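Local coordinates for protein immunoreactive 84kD antigen PG93 (Porphyromonas gingivalis, PDB 5M11) that is an essential surface component of the type-IX secretion system and binds calcium and zinc ions, at residues T22-V32 / G273-A284; S67-V78 / L112-N120. All blocks are in the same frame, centred on the assembly; numbering follows the deposited sequence.

Interactions 1 and 2 are blade-to-blade contacts on either side of the interface between blades 22-54 and 65-98. Interaction 1 joins the first and last of seven consecutive four-stranded sheets, 22-54 and 271-303, consistent with closure of the N-terminal propeller ring; interaction 2, nested within that loop, joins blade 65-98 to blade 112-144. Their centres are about 12 Å apart. A25 and E27 of strand 22-27 face segment 273-284, while V26 CG1 lies 3.7 Å from Y70 CB of interaction 2. Both combine apolar packing with side-chain hydrogen bonds. Bound zinc ions lie about 11 Å from the side chain of E23 and about 6 Å from that of N120, the latter held by D134 and E137.

Interaction 1: T22-V32 / G273-A284; sequences TEKAVETPKKV and GAMNESNTAYIA
With CG opposite its backbone N (chi1 -167°) and the chain extended beyond, E27 carries its carboxylate across to the turn of segment 273-284, where M275 and S278 receive it. M275 N donates to E27 OE1 over 3.1 Å, coming from above the carboxylate plane, whereas S278 OG donates over 2.7 Å to the syn lone pair of OE2. K45 adds a salt bridge to OE2, which probably favours the charged form of this buried acid. The bonds from M275 N and S278 OG span a type I turn, and a glutamate is long enough to reach both ends. M275 crosses P29 at about a right angle, SD lying 3.7 Å from P29 CD. These groups probably belong to the first and last blades of a seven-bladed propeller, and strands 22-27 and 280-284 run antiparallel, at 168°, without mutual backbone bonds. Small residues suit this close spacing: A25 CB meets A284 CB at 4.2 Å, and G273 has no side chain to intrude where its CA lies 4.1 Å from V26 CA. V32 CG2 stands over one face of the Y282 ring, a CH-pi contact 3.7 Å from the centroid, while E27 CG approaches obliquely.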
loop_
_atom_site.group_PDB
_atom_site.type_symbol
_atom_site.label_atom_id
_atom_site.label_comp_id
_atom_site.label_asym_id
_atom_site.label_seq_id
_atom_site.Cartn_x
_atom_site.Cartn_y
_atom_site.Cartn_z
ATOM N N THR A 22 5.811 -6.512 -13.882
ATOM C CA THR A 22 6.276 -5.403 -14.745
ATOM C C THR A 22 5.282 -5.257 -15.901
ATOM O O THR A 22 5.254 -6.075 -16.819
ATOM C CB THR A 22 7.742 -5.619 -15.167
ATOM O OG1 THR A 22 8.523 -5.585 -13.980
ATOM C CG2 THR A 22 8.271 -4.559 -16.129
ATOM N N GLU A 23 4.442 -4.216 -15.815
ATOM C CA GLU A 23 3.373 -3.945 -16.761
ATOM C C GLU A 23 3.777 -2.944 -17.858
ATOM O O GLU A 23 3.050 -2.826 -18.846
ATOM C CB GLU A 23 2.138 -3.447 -15.998
ATOM C CG GLU A 23 1.434 -4.553 -15.228
ATOM C CD GLU A 23 0.575 -4.142 -14.049
ATOM O OE1 GLU A 23 1.007 -3.261 -13.270
ATOM O OE2 GLU A 23 -0.491 -4.772 -13.850
ATOM N N LYS A 24 4.920 -2.243 -17.699
ATOM C CA LYS A 24 5.405 -1.226 -18.646
ATOM C C LYS A 24 6.934 -1.158 -18.663
ATOM O O LYS A 24 7.573 -1.513 -17.666
ATOM C CB LYS A 24 4.828 0.159 -18.303
ATOM C CG LYS A 24 3.574 0.500 -19.100
ATOM C CD LYS A 24 2.370 0.670 -18.213
ATOM C CE LYS A 24 1.104 0.832 -19.004
ATOM N NZ LYS A 24 -0.079 0.667 -18.116
ATOM N N ALA A 25 7.510 -0.698 -19.798
ATOM C CA ALA A 25 8.948 -0.591 -20.061
ATOM C C ALA A 25 9.232 0.535 -21.042
ATOM O O ALA A 25 8.509 0.683 -22.033
ATOM C CB ALA A 25 9.466 -1.901 -20.620
ATOM N N VAL A 26 10.263 1.350 -20.755
ATOM C CA VAL A 26 10.691 2.509 -21.554
ATOM C C VAL A 26 12.223 2.494 -21.675
ATOM O O VAL A 26 12.909 2.377 -20.646
ATOM C CB VAL A 26 10.194 3.856 -20.918
ATOM C CG1 VAL A 26 10.867 5.080 -21.541
ATOM C CG2 VAL A 26 8.684 3.998 -20.969
ATOM N N GLU A 27 12.757 2.670 -22.908
ATOM C CA GLU A 27 14.204 2.771 -23.125
ATOM C C GLU A 27 14.672 4.231 -23.016
ATOM O O GLU A 27 14.081 5.111 -23.636
ATOM C CB GLU A 27 14.633 2.189 -24.487
ATOM C CG GLU A 27 16.144 2.010 -24.586
ATOM C CD GLU A 27 16.737 1.882 -25.972
ATOM O OE1 GLU A 27 16.051 1.328 -26.861
ATOM O OE2 GLU A 27 17.908 2.286 -26.157
ATOM N N THR A 28 15.754 4.460 -22.240
ATOM C CA THR A 28 16.458 5.734 -21.981
ATOM C C THR A 28 17.879 5.552 -22.543
ATOM O O THR A 28 18.336 4.409 -22.521
ATOM C CB THR A 28 16.396 6.010 -20.448
ATOM O OG1 THR A 28 15.103 6.531 -20.129
ATOM C CG2 THR A 28 17.523 6.924 -19.910
ATOM N N PRO A 29 18.611 6.600 -23.034
ATOM C CA PRO A 29 19.982 6.373 -23.557
ATOM C C PRO A 29 20.894 5.571 -22.627
ATOM O O PRO A 29 21.642 4.746 -23.133
ATOM C CB PRO A 29 20.531 7.785 -23.763
ATOM C CG PRO A 29 19.324 8.614 -24.005
ATOM C CD PRO A 29 18.233 8.021 -23.157
ATOM N N LYS A 30 20.786 5.745 -21.295
ATOM C CA LYS A 30 21.629 5.004 -20.349
ATOM C C LYS A 30 20.816 4.179 -19.291
ATOM O O LYS A 30 21.429 3.510 -18.454
ATOM C CB LYS A 30 22.622 5.965 -19.632
ATOM C CG LYS A 30 23.671 6.635 -20.541
ATOM C CD LYS A 30 24.981 5.845 -20.626
ATOM C CE LYS A 30 25.593 5.870 -22.012
ATOM N NZ LYS A 30 27.018 5.438 -22.001
ATOM N N LYS A 31 19.467 4.203 -19.334
ATOM C CA LYS A 31 18.634 3.485 -18.350
ATOM C C LYS A 31 17.411 2.816 -18.982
ATOM O O LYS A 31 17.103 3.059 -20.147
ATOM C CB LYS A 31 18.153 4.456 -17.249
ATOM C CG LYS A 31 19.207 4.841 -16.205
ATOM C CD LYS A 31 18.818 6.099 -15.407
ATOM C CE LYS A 31 19.509 7.344 -15.914
ATOM N NZ LYS A 31 19.714 8.343 -14.830
ATOM N N VAL A 32 16.724 1.958 -18.217
ATOM C CA VAL A 32 15.506 1.285 -18.662
ATOM C C VAL A 32 14.468 1.532 -17.586
ATOM O O VAL A 32 14.550 0.951 -16.499
ATOM C CB VAL A 32 15.665 -0.234 -18.995
ATOM C CG1 VAL A 32 14.356 -0.823 -19.524
ATOM C CG2 VAL A 32 16.792 -0.485 -19.991
ATOM N N GLY A 273 9.702 -0.996 -24.951
ATOM C CA GLY A 273 10.490 0.233 -24.989
ATOM C C GLY A 273 11.648 0.133 -25.964
ATOM O O GLY A 273 12.408 -0.835 -25.914
ATOM N N ALA A 274 11.767 1.104 -26.888
ATOM C CA ALA A 274 12.799 1.151 -27.934
ATOM C C ALA A 274 12.931 2.572 -28.501
ATOM O O ALA A 274 11.921 3.194 -28.808
ATOM C CB ALA A 274 12.472 0.161 -29.052
ATOM N N MET A 275 14.173 3.086 -28.604
ATOM C CA MET A 275 14.497 4.435 -29.090
ATOM C C MET A 275 14.676 4.418 -30.581
ATOM O O MET A 275 15.040 3.380 -31.130
ATOM C CB MET A 275 15.743 4.997 -28.391
ATOM C CG MET A 275 15.471 5.348 -26.953
ATOM S SD MET A 275 16.837 6.064 -26.018
ATOM C CE MET A 275 17.154 7.573 -26.967
ATOM N N ASN A 276 14.418 5.565 -31.241
ATOM C CA ASN A 276 14.445 5.738 -32.696
ATOM C C ASN A 276 15.583 4.958 -33.360
ATOM O O ASN A 276 15.316 4.168 -34.278
ATOM C CB ASN A 276 14.506 7.226 -33.089
ATOM C CG ASN A 276 14.526 7.532 -34.581
ATOM O OD1 ASN A 276 13.787 6.957 -35.395
ATOM N ND2 ASN A 276 15.340 8.501 -34.966
ATOM N N GLU A 277 16.816 5.112 -32.864
ATOM C CA GLU A 277 17.964 4.455 -33.474
ATOM C C GLU A 277 18.482 3.245 -32.637
ATOM O O GLU A 277 19.681 2.955 -32.654
ATOM C CB GLU A 277 19.064 5.505 -33.724
ATOM C CG GLU A 277 18.786 6.349 -34.966
ATOM C CD GLU A 277 19.696 7.532 -35.262
ATOM O OE1 GLU A 277 20.896 7.483 -34.904
ATOM O OE2 GLU A 277 19.211 8.491 -35.906
ATOM N N SER A 278 17.574 2.491 -31.984
ATOM C CA SER A 278 17.988 1.342 -31.179
ATOM C C SER A 278 17.816 0.014 -31.913
ATOM O O SER A 278 16.893 -0.137 -32.686
ATOM C CB SER A 278 17.226 1.310 -29.863
ATOM O OG SER A 278 18.020 1.855 -28.820
ATOM N N ASN A 279 18.691 -0.957 -31.660
ATOM C CA ASN A 279 18.589 -2.267 -32.319
ATOM C C ASN A 279 18.210 -3.366 -31.321
ATOM O O ASN A 279 18.221 -4.549 -31.670
ATOM C CB ASN A 279 19.883 -2.609 -33.057
ATOM C CG ASN A 279 20.060 -1.843 -34.349
ATOM O OD1 ASN A 279 19.139 -1.734 -35.179
ATOM N ND2 ASN A 279 21.267 -1.313 -34.552
ATOM N N THR A 280 17.808 -2.952 -30.102
ATOM C CA THR A 280 17.370 -3.818 -29.016
ATOM C C THR A 280 16.159 -3.191 -28.300
ATOM O O THR A 280 16.166 -2.002 -27.970
ATOM C CB THR A 280 18.537 -4.133 -28.063
ATOM O OG1 THR A 280 18.066 -5.028 -27.060
ATOM C CG2 THR A 280 19.167 -2.871 -27.419
ATOM N N ALA A 281 15.125 -3.996 -28.066
ATOM C CA ALA A 281 13.898 -3.558 -27.398
ATOM C C ALA A 281 13.760 -4.165 -26.011
ATOM O O ALA A 281 14.103 -5.323 -25.792
ATOM C CB ALA A 281 12.695 -3.930 -28.234
ATOM N N TYR A 282 13.239 -3.385 -25.077
ATOM C CA TYR A 282 13.054 -3.841 -23.711
ATOM C C TYR A 282 11.571 -4.193 -23.514
ATOM O O TYR A 282 10.681 -3.381 -23.763
ATOM C CB TYR A 282 13.608 -2.789 -22.746
ATOM C CG TYR A 282 15.108 -2.615 -22.924
ATOM C CD1 TYR A 282 16.013 -3.490 -22.318
ATOM C CD2 TYR A 282 15.623 -1.613 -23.747
ATOM C CE1 TYR A 282 17.389 -3.347 -22.495
ATOM C CE2 TYR A 282 16.999 -1.466 -23.935
ATOM C CZ TYR A 282 17.875 -2.343 -23.318
ATOM O OH TYR A 282 19.223 -2.219 -23.540
ATOM N N ILE A 283 11.330 -5.456 -23.175
ATOM C CA ILE A 283 10.032 -6.125 -23.045
ATOM C C ILE A 283 9.598 -6.212 -21.566
ATOM O O ILE A 283 10.436 -6.438 -20.693
ATOM C CB ILE A 283 10.167 -7.572 -23.684
ATOM C CG1 ILE A 283 10.832 -7.572 -25.100
ATOM C CG2 ILE A 283 8.864 -8.372 -23.711
ATOM C CD1 ILE A 283 10.284 -6.524 -26.158
ATOM N N ALA A 284 8.283 -6.035 -21.304
ATOM C CA ALA A 284 7.635 -6.197 -19.998
ATOM C C ALA A 284 6.790 -7.473 -20.083
ATOM O O ALA A 284 5.843 -7.552 -20.879
ATOM C CB ALA A 284 6.786 -4.978 -19.648
#

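Interaction 2: S67-V78 / L112-N120; sequences SIAYSEQLKSLV and LNRLLIVGN
I117 reaches from strand 114-118 against A69, S71 and V78, and every branch of it finds a partner. CB lies 4.0 Å from Y70 O. A chi1 of -65° sets CG1 opposite the carbonyl carbon and leaves CG2 opposite the backbone N, where it rests beside S71, 3.8 Å from S71 CB. CG1 passes A69 CB, and the extended end, chi2 -172°, carries CD1 to 3.6 Å from A69 CB, with V78 CG2 at 3.9 Å; the side chains of V78 and I117 run alongside each other, pointing opposite ways. A69 suits its place because a methyl group leaves room for two larger neighbours: L115 CG touches the same CB at 3.8 Å, and L115 CD1 goes on to V78 CG1. A polar contact follows at the end of the strands. S71 OG gives its proton to G119 O, 3.0 Å away, approaching nearly in line with the carbonyl bond, and accepts L74 N at 3.1 Å, an ST motif that fixes the hydroxyl. One serine thus ties the 71-74 turn to the next blade. G119, with positive phi, takes a conformation that glycine adopts readily, and L74 CD1 packs on N120 CB beyond it. The strands 67-71 and 114-118 run almost parallel, 5° apart, as the equivalent first strands of consecutive propeller blades. Beside them, L115 and I117 also touch L124 and A122 of strand 121-126, L116 turns to V153 of strand 150-155, and L77 meets V26 of strand 22-27.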
loop_
_atom_site.group_PDB
_atom_site.type_symbol
_atom_site.label_atom_id
_atom_site.label_comp_id
_atom_site.label_asym_id
_atom_site.label_seq_id
_atom_site.Cartn_x
_atom_site.Cartn_y
_atom_site.Cartn_z
ATOM N N SER A 67 1.382 4.830 -16.410
ATOM C CA SER A 67 2.130 4.809 -17.684
ATOM C C SER A 67 3.316 5.787 -17.654
ATOM O O SER A 67 3.319 6.742 -16.874
ATOM C CB SER A 67 1.219 5.171 -18.854
ATOM O OG SER A 67 1.942 5.169 -20.069
ATOM N N ILE A 68 4.287 5.578 -18.556
ATOM C CA ILE A 68 5.475 6.426 -18.697
ATOM C C ILE A 68 5.920 6.544 -20.160
ATOM O O ILE A 68 5.584 5.688 -20.984
ATOM C CB ILE A 68 6.651 5.904 -17.826
ATOM C CG1 ILE A 68 6.807 4.360 -17.918
ATOM C CG2 ILE A 68 6.536 6.401 -16.383
ATOM C CD1 ILE A 68 8.175 3.794 -17.372
ATOM N N ALA A 69 6.698 7.590 -20.473
ATOM C CA ALA A 69 7.310 7.776 -21.798
ATOM C C ALA A 69 8.479 8.770 -21.709
ATOM O O ALA A 69 8.489 9.617 -20.812
ATOM C CB ALA A 69 6.288 8.215 -22.828
ATOM N N TYR A 70 9.479 8.639 -22.607
ATOM C CA TYR A 70 10.694 9.450 -22.598
ATOM C C TYR A 70 10.759 10.411 -23.777
ATOM O O TYR A 70 10.438 10.053 -24.904
ATOM C CB TYR A 70 11.921 8.515 -22.599
ATOM C CG TYR A 70 13.283 9.181 -22.668
ATOM C CD1 TYR A 70 13.849 9.781 -21.539
ATOM C CD2 TYR A 70 14.051 9.122 -23.827
ATOM C CE1 TYR A 70 15.112 10.376 -21.592
ATOM C CE2 TYR A 70 15.307 9.718 -23.895
ATOM C CZ TYR A 70 15.835 10.352 -22.776
ATOM O OH TYR A 70 17.100 10.907 -22.847
ATOM N N SER A 71 11.191 11.631 -23.513
ATOM C CA SER A 71 11.414 12.617 -24.546
ATOM C C SER A 71 12.913 12.646 -24.847
ATOM O O SER A 71 13.696 13.262 -24.104
ATOM C CB SER A 71 10.900 13.990 -24.132
ATOM O OG SER A 71 11.280 14.932 -25.122
ATOM N N GLU A 72 13.310 11.928 -25.929
ATOM C CA GLU A 72 14.682 11.813 -26.445
ATOM C C GLU A 72 15.285 13.223 -26.603
ATOM O O GLU A 72 16.433 13.454 -26.213
ATOM C CB GLU A 72 14.663 11.035 -27.777
ATOM C CG GLU A 72 15.998 10.861 -28.489
ATOM C CD GLU A 72 15.938 10.048 -29.774
ATOM O OE1 GLU A 72 15.153 9.072 -29.832
ATOM O OE2 GLU A 72 16.704 10.367 -30.716
ATOM N N GLN A 73 14.468 14.169 -27.098
ATOM C CA GLN A 73 14.853 15.551 -27.318
ATOM C C GLN A 73 15.089 16.271 -25.982
ATOM O O GLN A 73 16.131 16.897 -25.833
ATOM C CB GLN A 73 13.783 16.273 -28.163
ATOM C CG GLN A 73 14.260 17.554 -28.844
ATOM C CD GLN A 73 13.096 18.486 -29.126
ATOM O OE1 GLN A 73 12.849 19.465 -28.395
ATOM N NE2 GLN A 73 12.337 18.194 -30.182
ATOM N N LEU A 74 14.175 16.148 -25.006
ATOM C CA LEU A 74 14.315 16.877 -23.736
ATOM C C LEU A 74 15.041 16.105 -22.612
ATOM O O LEU A 74 15.153 16.636 -21.502
ATOM C CB LEU A 74 12.937 17.321 -23.227
ATOM C CG LEU A 74 12.169 18.271 -24.130
ATOM C CD1 LEU A 74 10.718 18.150 -23.887
ATOM C CD2 LEU A 74 12.613 19.708 -23.947
ATOM N N LYS A 75 15.544 14.871 -22.895
ATOM C CA LYS A 75 16.209 13.989 -21.922
ATOM C C LYS A 75 15.363 13.932 -20.620
ATOM O O LYS A 75 15.907 13.911 -19.517
ATOM C CB LYS A 75 17.666 14.422 -21.672
ATOM C CG LYS A 75 18.566 14.196 -22.879
ATOM C CD LYS A 75 19.933 14.831 -22.706
ATOM C CE LYS A 75 20.588 15.161 -24.028
ATOM N NZ LYS A 75 21.713 16.128 -23.872
ATOM N N SER A 76 14.014 13.928 -20.778
ATOM C CA SER A 76 13.054 13.903 -19.677
ATOM C C SER A 76 12.034 12.795 -19.839
ATOM O O SER A 76 11.673 12.434 -20.960
ATOM C CB SER A 76 12.331 15.238 -19.555
ATOM O OG SER A 76 13.249 16.300 -19.367
ATOM N N LEU A 77 11.552 12.279 -18.696
ATOM C CA LEU A 77 10.559 11.210 -18.624
ATOM C C LEU A 77 9.228 11.747 -18.053
ATOM O O LEU A 77 9.190 12.320 -16.953
ATOM C CB LEU A 77 11.100 10.032 -17.763
ATOM C CG LEU A 77 10.157 8.845 -17.547
ATOM C CD1 LEU A 77 10.290 7.829 -18.653
ATOM C CD2 LEU A 77 10.393 8.192 -16.221
ATOM N N VAL A 78 8.142 11.535 -18.809
ATOM C CA VAL A 78 6.783 11.896 -18.413
ATOM C C VAL A 78 6.181 10.725 -17.616
ATOM O O VAL A 78 6.125 9.616 -18.135
ATOM C CB VAL A 78 5.933 12.251 -19.650
ATOM C CG1 VAL A 78 4.442 12.285 -19.311
ATOM C CG2 VAL A 78 6.399 13.570 -20.265
ATOM N N LEU A 112 -5.864 6.144 -19.082
ATOM C CA LEU A 112 -5.008 6.538 -20.211
ATOM C C LEU A 112 -4.927 5.385 -21.194
ATOM O O LEU A 112 -4.789 4.231 -20.797
ATOM C CB LEU A 112 -3.610 6.969 -19.747
ATOM C CG LEU A 112 -2.782 7.757 -20.740
ATOM C CD1 LEU A 112 -3.017 9.229 -20.603
ATOM C CD2 LEU A 112 -1.312 7.476 -20.527
ATOM N N ASN A 113 -5.027 5.695 -22.469
ATOM C CA ASN A 113 -4.983 4.719 -23.550
ATOM C C ASN A 113 -3.686 4.884 -24.336
ATOM O O ASN A 113 -3.114 3.888 -24.774
ATOM C CB ASN A 113 -6.221 4.871 -24.465
ATOM C CG ASN A 113 -7.563 4.902 -23.739
ATOM O OD1 ASN A 113 -7.902 4.033 -22.909
ATOM N ND2 ASN A 113 -8.363 5.911 -24.043
ATOM N N ARG A 114 -3.205 6.136 -24.508
ATOM C CA ARG A 114 -1.964 6.401 -25.245
ATOM C C ARG A 114 -1.212 7.612 -24.678
ATOM O O ARG A 114 -1.815 8.649 -24.380
ATOM C CB ARG A 114 -2.246 6.596 -26.757
ATOM C CG ARG A 114 -1.006 6.644 -27.657
ATOM C CD ARG A 114 -0.288 5.312 -27.794
ATOM N NE ARG A 114 -1.048 4.317 -28.561
ATOM C CZ ARG A 114 -0.866 2.998 -28.469
ATOM N NH1 ARG A 114 0.041 2.502 -27.640
ATOM N NH2 ARG A 114 -1.586 2.168 -29.211
ATOM N N LEU A 115 0.108 7.455 -24.521
ATOM C CA LEU A 115 1.035 8.497 -24.091
ATOM C C LEU A 115 2.060 8.587 -25.180
ATOM O O LEU A 115 3.011 7.814 -25.206
ATOM C CB LEU A 115 1.645 8.173 -22.714
ATOM C CG LEU A 115 2.696 9.090 -22.057
ATOM C CD1 LEU A 115 2.435 10.561 -22.306
ATOM C CD2 LEU A 115 2.767 8.820 -20.562
ATOM N N LEU A 116 1.799 9.454 -26.144
ATOM C CA LEU A 116 2.621 9.648 -27.316
ATOM C C LEU A 116 3.533 10.867 -27.163
ATOM O O LEU A 116 3.041 11.985 -27.070
ATOM C CB LEU A 116 1.680 9.816 -28.528
ATOM C CG LEU A 116 2.353 9.975 -29.877
ATOM C CD1 LEU A 116 2.913 8.650 -30.372
ATOM C CD2 LEU A 116 1.391 10.546 -30.874
ATOM N N ILE A 117 4.857 10.669 -27.170
ATOM C CA ILE A 117 5.806 11.804 -27.099
ATOM C C ILE A 117 6.401 12.075 -28.500
ATOM O O ILE A 117 7.118 11.227 -29.051
ATOM C CB ILE A 117 6.925 11.606 -26.044
ATOM C CG1 ILE A 117 6.327 11.563 -24.621
ATOM C CG2 ILE A 117 8.007 12.680 -26.212
ATOM C CD1 ILE A 117 7.285 11.560 -23.501
ATOM N N VAL A 118 6.062 13.235 -29.080
ATOM C CA VAL A 118 6.565 13.685 -30.386
ATOM C C VAL A 118 7.351 14.957 -30.138
ATOM O O VAL A 118 6.758 15.968 -29.771
ATOM C CB VAL A 118 5.438 13.900 -31.430
ATOM C CG1 VAL A 118 6.016 14.246 -32.786
ATOM C CG2 VAL A 118 4.517 12.695 -31.522
ATOM N N GLY A 119 8.665 14.881 -30.263
ATOM C CA GLY A 119 9.548 16.022 -30.022
ATOM C C GLY A 119 9.500 16.535 -28.596
ATOM O O GLY A 119 9.929 15.848 -27.662
ATOM N N ASN A 120 8.958 17.742 -28.414
ATOM C CA ASN A 120 8.886 18.340 -27.079
ATOM C C ASN A 120 7.407 18.489 -26.630
ATOM O O ASN A 120 7.093 19.262 -25.716
ATOM C CB ASN A 120 9.690 19.665 -27.010
ATOM C CG ASN A 120 9.230 20.745 -27.949
ATOM O OD1 ASN A 120 8.135 20.691 -28.530
ATOM N ND2 ASN A 120 10.061 21.764 -28.117
#